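Local atomic coordinates of cytochrome c-552 Ks_3358 (Candidatus Kuenenia stuttgartiensis, PDB entry 5MXZ), a protein that binds heme c covalently and probably carries electrons in anammox metabolism, as a small cytochrome related to cytochrome c6. Residues W40-I50 / V73-R81. The protein carries 1 engineered substitution. Numbering follows the deposited sequence.
With ZN (zinc ion), chain F; ZN (zinc ion), chain E; HEC (heme c), chain B; EDO (1,2-ethanediol), chain R.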
ATOM      1  N   TRP A  40       5.584  -2.291 -12.674  1.00 32.19           N
ATOM      2  CA  TRP A  40       5.270  -1.335 -11.606  1.00 31.59           C
ATOM      3  C   TRP A  40       6.283  -1.444 -10.467  1.00 30.91           C
ATOM      4  O   TRP A  40       6.807  -0.429 -10.016  1.00 31.93           O
ATOM      5  CB  TRP A  40       3.837  -1.480 -11.060  1.00 30.76           C
ATOM      6  CG  TRP A  40       3.570  -0.449  -9.982  1.00 30.57           C
ATOM      7  CD1 TRP A  40       3.217   0.862 -10.169  1.00 31.18           C
ATOM      8  CD2 TRP A  40       3.700  -0.628  -8.565  1.00 30.44           C
ATOM      9  NE1 TRP A  40       3.097   1.499  -8.959  1.00 30.74           N
ATOM     10  CE2 TRP A  40       3.392   0.614  -7.957  1.00 30.08           C
ATOM     11  CE3 TRP A  40       4.041  -1.719  -7.748  1.00 30.38           C
ATOM     12  CZ2 TRP A  40       3.413   0.799  -6.566  1.00 29.20           C
ATOM     13  CZ3 TRP A  40       4.061  -1.536  -6.356  1.00 30.58           C
ATOM     14  CH2 TRP A  40       3.744  -0.281  -5.783  1.00 29.47           C
ATOM     15  N   GLN A  41       6.560  -2.673 -10.032  1.00 30.09           N
ATOM     16  CA  GLN A  41       7.504  -2.928  -8.947  1.00 30.28           C
ATOM     17  C   GLN A  41       8.906  -2.410  -9.287  1.00 30.53           C
ATOM     18  O   GLN A  41       9.534  -1.732  -8.466  1.00 30.16           O
ATOM     19  CB  GLN A  41       7.548  -4.421  -8.599  1.00 30.12           C
ATOM     20  CG  GLN A  41       6.267  -5.008  -8.014  1.00 31.20           C
ATOM     21  CD  GLN A  41       6.003  -4.606  -6.572  1.00 31.71           C
ATOM     22  OE1 GLN A  41       6.872  -4.053  -5.889  1.00 31.26           O
ATOM     23  NE2 GLN A  41       4.796  -4.882  -6.101  1.00 30.70           N
ATOM     24  N   ALA A  42       9.358  -2.703 -10.509  1.00 31.40           N
ATOM     25  CA  ALA A  42      10.680  -2.292 -11.008  1.00 32.61           C
ATOM     26  C   ALA A  42      10.874  -0.769 -11.075  1.00 33.80           C
ATOM     27  O   ALA A  42      11.962  -0.263 -10.769  1.00 34.91           O
ATOM     28  CB  ALA A  42      10.944  -2.925 -12.370  1.00 31.17           C
ATOM     29  N   LYS A  43       9.820  -0.050 -11.461  1.00 34.37           N
ATOM     30  CA  LYS A  43       9.874   1.411 -11.606  1.00 33.98           C
ATOM     31  C   LYS A  43       9.571   2.202 -10.323  1.00 32.76           C
ATOM     32  O   LYS A  43       9.786   3.417 -10.281  1.00 32.74           O
ATOM     33  CB  LYS A  43       8.978   1.885 -12.765  1.00 36.44           C
ATOM     34  CG  LYS A  43       7.481   1.885 -12.481  1.00 40.25           C
ATOM     35  CD  LYS A  43       6.682   2.423 -13.659  1.00 42.65           C
ATOM     36  CE  LYS A  43       5.190   2.223 -13.436  1.00 44.50           C
ATOM     37  NZ  LYS A  43       4.372   2.689 -14.593  1.00 46.18           N
ATOM     38  N   THR A  44       9.066   1.521  -9.294  1.00 30.71           N
ATOM     39  CA  THR A  44       8.635   2.186  -8.062  1.00 28.99           C
ATOM     40  C   THR A  44       9.655   1.991  -6.951  1.00 28.56           C
ATOM     41  O   THR A  44      10.005   0.857  -6.610  1.00 29.79           O
ATOM     42  CB  THR A  44       7.236   1.702  -7.621  1.00 28.23           C
ATOM     43  OG1 THR A  44       6.323   1.835  -8.717  1.00 27.95           O
ATOM     44  CG2 THR A  44       6.719   2.500  -6.427  1.00 28.02           C
ATOM     45  N   SER A  45      10.131   3.109  -6.403  1.00 28.18           N
ATOM     46  CA  SER A  45      11.096   3.104  -5.304  1.00 28.24           C
ATOM     47  C   SER A  45      10.393   2.890  -3.973  1.00 27.85           C
ATOM     48  O   SER A  45       9.191   3.170  -3.848  1.00 27.08           O
ATOM     49  CB  SER A  45      11.867   4.430  -5.257  1.00 28.68           C
ATOM     50  OG  SER A  45      11.030   5.485  -4.806  1.00 27.50           O
ATOM     51  N   ASP A  46      11.148   2.421  -2.976  1.00 27.58           N
ATOM     52  CA  ASP A  46      10.636   2.303  -1.599  1.00 27.98           C
ATOM     53  C   ASP A  46      10.132   3.626  -1.058  1.00 27.61           C
ATOM     54  O   ASP A  46       9.097   3.672  -0.391  1.00 26.37           O
ATOM     55  CB  ASP A  46      11.712   1.750  -0.670  1.00 29.79           C
ATOM     56  CG  ASP A  46      12.054   0.316  -0.977  1.00 31.80           C
ATOM     57  OD1 ASP A  46      11.424  -0.295  -1.869  1.00 32.15           O
ATOM     58  OD2 ASP A  46      12.967  -0.223  -0.330  1.00 33.34           O
ATOM     59  N   GLU A  47      10.867   4.695  -1.369  1.00 27.32           N
ATOM     60  CA  GLU A  47      10.511   6.046  -0.958  1.00 28.04           C
ATOM     61  C   GLU A  47       9.146   6.481  -1.492  1.00 26.13           C
ATOM     62  O   GLU A  47       8.366   7.076  -0.751  1.00 23.73           O
ATOM     63  CB  GLU A  47      11.591   7.017  -1.409  1.00 32.04           C
ATOM     64  CG  GLU A  47      11.309   8.470  -1.080  1.00 36.93           C
ATOM     65  CD  GLU A  47      12.185   9.414  -1.868  1.00 40.93           C
ATOM     66  OE1 GLU A  47      11.705  10.510  -2.244  1.00 44.28           O
ATOM     67  OE2 GLU A  47      13.363   9.067  -2.105  1.00 41.87           O
ATOM     68  N   ARG A  48       8.874   6.184  -2.768  1.00 24.38           N
ATOM     69  CA  ARG A  48       7.567   6.457  -3.388  1.00 24.66           C
ATOM     70  C   ARG A  48       6.446   5.719  -2.655  1.00 23.48           C
ATOM     71  O   ARG A  48       5.398   6.310  -2.368  1.00 23.80           O
ATOM     72  CB  ARG A  48       7.585   6.111  -4.894  1.00 24.57           C
ATOM     73  CG  ARG A  48       6.248   6.203  -5.633  1.00 24.92           C
ATOM     74  CD  ARG A  48       5.854   7.624  -6.058  1.00 25.49           C
ATOM     75  NE  ARG A  48       5.372   8.453  -4.948  1.00 26.58           N
ATOM     76  CZ  ARG A  48       4.128   8.455  -4.457  1.00 26.67           C
ATOM     77  NH1 ARG A  48       3.185   7.661  -4.951  1.00 26.65           N
ATOM     78  NH2 ARG A  48       3.827   9.249  -3.443  1.00 26.56           N
ATOM     79  N   ILE A  49       6.684   4.445  -2.342  1.00 22.98           N
ATOM     80  CA  ILE A  49       5.743   3.627  -1.570  1.00 22.98           C
ATOM     81  C   ILE A  49       5.484   4.254  -0.187  1.00 22.93           C
ATOM     82  O   ILE A  49       4.325   4.442   0.197  1.00 21.72           O
ATOM     83  CB  ILE A  49       6.204   2.142  -1.469  1.00 22.84           C
ATOM     84  CG1 ILE A  49       6.192   1.473  -2.863  1.00 23.20           C
ATOM     85  CG2 ILE A  49       5.333   1.353  -0.490  1.00 22.77           C
ATOM     86  CD1 ILE A  49       6.993   0.184  -2.980  1.00 23.12           C
ATOM     87  N   ILE A  50       6.563   4.605   0.516  1.00 22.97           N
ATOM     88  CA  ILE A  50       6.495   5.228   1.848  1.00 23.90           C
ATOM     89  C   ILE A  50       5.746   6.567   1.797  1.00 24.11           C
ATOM     90  O   ILE A  50       4.843   6.801   2.614  1.00 24.16           O
ATOM     91  CB  ILE A  50       7.907   5.352   2.499  1.00 24.87           C
ATOM     92  CG1 ILE A  50       8.432   3.957   2.873  1.00 25.91           C
ATOM     93  CG2 ILE A  50       7.885   6.245   3.741  1.00 24.72           C
ATOM     94  CD1 ILE A  50       9.947   3.829   2.900  1.00 27.73           C
ATOM     95  N   VAL A  73       5.038   2.125   8.690  1.00 26.40           N
ATOM     96  CA  VAL A  73       4.982   2.402   7.242  1.00 25.89           C
ATOM     97  C   VAL A  73       6.089   1.636   6.492  1.00 26.19           C
ATOM     98  O   VAL A  73       5.827   1.039   5.449  1.00 25.24           O
ATOM     99  CB  VAL A  73       5.021   3.924   6.940  1.00 25.93           C
ATOM    100  CG1 VAL A  73       5.107   4.199   5.442  1.00 25.18           C
ATOM    101  CG2 VAL A  73       3.792   4.615   7.522  1.00 25.45           C
ATOM    102  N   LYS A  74       7.305   1.635   7.041  1.00 26.26           N
ATOM    103  CA  LYS A  74       8.421   0.886   6.446  1.00 26.79           C
ATOM    104  C   LYS A  74       8.140  -0.628   6.407  1.00 26.32           C
ATOM    105  O   LYS A  74       8.438  -1.287   5.409  1.00 25.66           O
ATOM    106  CB  LYS A  74       9.745   1.187   7.160  1.00 29.07           C
ATOM    107  CG  LYS A  74      10.949   0.519   6.502  1.00 31.21           C
ATOM    108  CD  LYS A  74      12.268   1.088   6.974  1.00 33.79           C
ATOM    109  CE  LYS A  74      13.416   0.303   6.367  1.00 36.17           C
ATOM    110  NZ  LYS A  74      14.708   1.010   6.556  1.00 39.74           N
ATOM    111  N   ALA A  75       7.543  -1.153   7.478  1.00 25.81           N
ATOM    112  CA  ALA A  75       7.151  -2.572   7.563  1.00 26.26           C
ATOM    113  C   ALA A  75       6.155  -3.010   6.476  1.00 26.59           C
ATOM    114  O   ALA A  75       6.078  -4.198   6.140  1.00 27.12           O
ATOM    115  CB  ALA A  75       6.593  -2.882   8.940  1.00 26.42           C
ATOM    116  N   LEU A  76       5.404  -2.049   5.939  1.00 26.05           N
ATOM    117  CA  LEU A  76       4.452  -2.307   4.851  1.00 26.09           C
ATOM    118  C   LEU A  76       5.110  -2.470   3.477  1.00 26.30           C
ATOM    119  O   LEU A  76       4.500  -3.039   2.567  1.00 27.15           O
ATOM    120  CB  LEU A  76       3.375  -1.210   4.803  1.00 25.75           C
ATOM    121  CG  LEU A  76       2.272  -1.268   5.868  1.00 25.78           C
ATOM    122  CD1 LEU A  76       1.603   0.090   5.993  1.00 25.38           C
ATOM    123  CD2 LEU A  76       1.238  -2.349   5.569  1.00 25.74           C
ATOM    124  N   VAL A  77       6.338  -1.970   3.323  1.00 26.28           N
ATOM    125  CA  VAL A  77       7.054  -2.040   2.031  1.00 26.12           C
ATOM    126  C   VAL A  77       7.219  -3.493   1.517  1.00 26.77           C
ATOM    127  O   VAL A  77       6.805  -3.762   0.385  1.00 28.17           O
ATOM    128  CB  VAL A  77       8.382  -1.218   2.003  1.00 25.88           C
ATOM    129  CG1 VAL A  77       9.109  -1.368   0.669  1.00 25.74           C
ATOM    130  CG2 VAL A  77       8.110   0.256   2.259  1.00 25.40           C
ATOM    131  N   PRO A  78       7.773  -4.431   2.340  1.00 26.98           N
ATOM    132  CA  PRO A  78       7.887  -5.813   1.821  1.00 27.63           C
ATOM    133  C   PRO A  78       6.550  -6.528   1.577  1.00 28.18           C
ATOM    134  O   PRO A  78       6.521  -7.538   0.866  1.00 28.23           O
ATOM    135  CB  PRO A  78       8.707  -6.543   2.894  1.00 28.44           C
ATOM    136  CG  PRO A  78       8.605  -5.709   4.115  1.00 28.42           C
ATOM    137  CD  PRO A  78       8.451  -4.295   3.649  1.00 27.66           C
ATOM    138  N   VAL A  79       5.465  -6.013   2.161  1.00 27.59           N
ATOM    139  CA  VAL A  79       4.120  -6.513   1.865  1.00 27.97           C
ATOM    140  C   VAL A  79       3.689  -6.066   0.457  1.00 27.48           C
ATOM    141  O   VAL A  79       3.275  -6.894  -0.362  1.00 27.21           O
ATOM    142  CB  VAL A  79       3.087  -6.103   2.946  1.00 28.30           C
ATOM    143  CG1 VAL A  79       1.706  -6.644   2.598  1.00 28.93           C
ATOM    144  CG2 VAL A  79       3.513  -6.607   4.322  1.00 29.45           C
ATOM    145  N   VAL A  80       3.810  -4.764   0.188  1.00 27.18           N
ATOM    146  CA  VAL A  80       3.528  -4.169  -1.129  1.00 27.16           C
ATOM    147  C   VAL A  80       4.365  -4.850  -2.225  1.00 27.55           C
ATOM    148  O   VAL A  80       3.863  -5.135  -3.325  1.00 26.90           O
ATOM    149  CB  VAL A  80       3.752  -2.630  -1.113  1.00 26.19           C
ATOM    150  CG1 VAL A  80       3.737  -2.038  -2.517  1.00 24.77           C
ATOM    151  CG2 VAL A  80       2.706  -1.937  -0.242  1.00 26.77           C
ATOM    152  N   ARG A  81       5.623  -5.131  -1.888  1.00 28.26           N
ATOM    153  CA  ARG A  81       6.572  -5.823  -2.764  1.00 29.34           C
ATOM    154  C   ARG A  81       6.212  -7.286  -3.057  1.00 31.34           C
ATOM    155  O   ARG A  81       6.692  -7.857  -4.044  1.00 29.42           O
ATOM    156  CB  ARG A  81       7.979  -5.764  -2.162  1.00 29.43           C
ATOM    157  CG  ARG A  81       8.617  -4.382  -2.100  1.00 29.38           C
ATOM    158  CD  ARG A  81       9.028  -3.905  -3.475  1.00 28.91           C
ATOM    159  NE  ARG A  81       9.710  -2.615  -3.452  1.00 27.69           N
ATOM    160  CZ  ARG A  81       9.715  -1.747  -4.460  1.00 26.74           C
ATOM    161  NH1 ARG A  81       9.060  -2.008  -5.587  1.00 26.46           N
ATOM    162  NH2 ARG A  81      10.382  -0.605  -4.343  1.00 25.80           N
TER
HETATM  163 ZN    ZN F 204      13.505  -1.878  -1.651  0.50 30.88          ZN
HETATM  164 ZN    ZN E 203      14.362  10.880  -2.373  1.00 49.31          ZN
HETATM  165 FE   HEC B 200      -3.339   2.782  -1.402  1.00 23.46          FE
HETATM  166  CHA HEC B 200      -2.126   4.049  -4.360  1.00 23.76           C
HETATM  167  CHB HEC B 200      -0.273   1.399  -0.697  1.00 23.25           C
HETATM  168  CHC HEC B 200      -4.447   2.058   1.783  1.00 23.15           C
HETATM  169  CHD HEC B 200      -6.542   3.415  -2.418  1.00 23.22           C
HETATM  170  NA  HEC B 200      -1.487   2.758  -2.365  1.00 23.03           N
HETATM  171  C1A HEC B 200      -1.184   3.245  -3.577  1.00 24.33           C
HETATM  172  C2A HEC B 200       0.211   3.038  -4.016  1.00 23.66           C
HETATM  173  C3A HEC B 200       0.783   2.248  -2.919  1.00 23.26           C
HETATM  174  C4A HEC B 200      -0.362   2.133  -1.976  1.00 23.50           C
HETATM  175  CMA HEC B 200       2.189   1.709  -2.790  1.00 23.08           C
HETATM  176  CAA HEC B 200       0.814   3.490  -5.320  1.00 24.48           C
HETATM  177  CBA HEC B 200       1.838   4.593  -5.297  1.00 25.28           C
HETATM  178  CGA HEC B 200       2.426   4.659  -6.694  1.00 25.88           C
HETATM  179  O1A HEC B 200       2.000   3.918  -7.607  1.00 25.55           O
HETATM  180  O2A HEC B 200       3.338   5.471  -6.890  1.00 27.66           O
HETATM  181  NB  HEC B 200      -2.488   1.894   0.289  1.00 23.41           N
HETATM  182  C1B HEC B 200      -1.244   1.364   0.404  1.00 23.34           C
HETATM  183  C2B HEC B 200      -0.909   0.774   1.731  1.00 24.09           C
HETATM  184  C3B HEC B 200      -2.176   0.996   2.441  1.00 24.05           C
HETATM  185  C4B HEC B 200      -3.069   1.659   1.476  1.00 23.65           C
HETATM  186  CMB HEC B 200       0.367   0.117   2.191  1.00 24.59           C
HETATM  187  CAB HEC B 200      -2.506   0.657   3.834  1.00 25.50           C
HETATM  188  CBB HEC B 200      -1.772   1.444   4.899  1.00 25.11           C
HETATM  189  NC  HEC B 200      -5.199   2.763  -0.450  1.00 22.98           N
HETATM  190  C1C HEC B 200      -5.496   2.390   0.812  1.00 23.48           C
HETATM  191  C2C HEC B 200      -6.944   2.428   1.172  1.00 23.16           C
HETATM  192  C3C HEC B 200      -7.540   2.852  -0.104  1.00 23.52           C
HETATM  193  C4C HEC B 200      -6.393   2.996  -1.025  1.00 23.85           C
HETATM  194  CMC HEC B 200      -7.600   2.107   2.491  1.00 23.68           C
HETATM  195  CAC HEC B 200      -8.989   3.040  -0.425  1.00 24.42           C
HETATM  196  CBC HEC B 200      -9.782   4.068   0.341  1.00 24.97           C
HETATM  197  ND  HEC B 200      -4.187   3.631  -3.101  1.00 23.83           N
HETATM  198  C1D HEC B 200      -5.493   3.820  -3.363  1.00 24.05           C
HETATM  199  C2D HEC B 200      -5.791   4.462  -4.662  1.00 23.87           C
HETATM  200  C3D HEC B 200      -4.456   4.642  -5.248  1.00 23.76           C
HETATM  201  C4D HEC B 200      -3.574   4.087  -4.201  1.00 23.82           C
HETATM  202  CMD HEC B 200      -7.130   4.820  -5.253  1.00 23.29           C
HETATM  203  CAD HEC B 200      -4.054   5.273  -6.552  1.00 23.92           C
HETATM  204  CBD HEC B 200      -3.593   6.689  -6.170  1.00 24.50           C
HETATM  205  CGD HEC B 200      -2.202   7.071  -6.653  1.00 25.64           C
HETATM  206  O1D HEC B 200      -1.846   8.269  -6.549  1.00 25.98           O
HETATM  207  O2D HEC B 200      -1.430   6.212  -7.143  1.00 24.97           O
HETATM  208  C1  EDO R 216      13.948   1.615  -7.354  1.00 58.00           C
HETATM  209  O1  EDO R 216      13.316   2.549  -8.238  1.00 58.51           O
HETATM  210  C2  EDO R 216      13.839   0.214  -7.947  1.00 58.77           C
HETATM  211  O2  EDO R 216      12.464  -0.189  -7.986  1.00 56.89           O
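Arg-81 and Gln-41 both turn CG beside their own backbone N (chi1 -67° and -66°) and bend again at chi2, and these paired kinks bring guanidinium and amide together, with the two side chains running antiparallel, side by side. This is the class I cytochrome c fold, where segment 73-81, from the C-terminal part of the chain, packs along helices 38-43 and 46-55 beside the heme. The Arg-81 guanidinium plugs the turn between those two helices. Its NH2 gives two nearly straight bonds in the guanidinium plane, to Thr-44 O at 2.7 Å and to Asp-46 OD1, also at 2.7 Å, the second a salt bridge. NH1 reaches Gln-41 OE1 at 3.0 Å and, more weakly, Gln-41 O. Bonds at both terminal nitrogens should restrict rotation of the plane, and Ile-49 CD1 lies over the centre of one face, 3.6 Å above it. Gln-41 completes the clasp by donating NE2 to Val-80 O (2.9 Å); the same nitrogen also bonds Phe-35 O, so both ends of the amide are used.

Farther along, Val-77 takes over, with CG1 against the Asp-46 carboxylate and CG2 in apolar contact with Ile-50 CG1, while Ile-50 CG2 meets Val-73 CG1 at 3.8 Å. Toward the heme, Val-80 CG1 sits at the edge of the Trp-40 ring, in its plane, and Val-80 CG2 faces methyl CMB. Trp-40 NE1 and Arg-48 NH1 share one heme propionate, taking O1A and O2A respectively, which would probably stabilise its negative charge. Both carboxylate oxygens of Asp-46 reach a zinc ion, OD2 at 2.2 Å and OD1 at 2.6 Å, and OD1 takes the Arg-81 salt bridge as well.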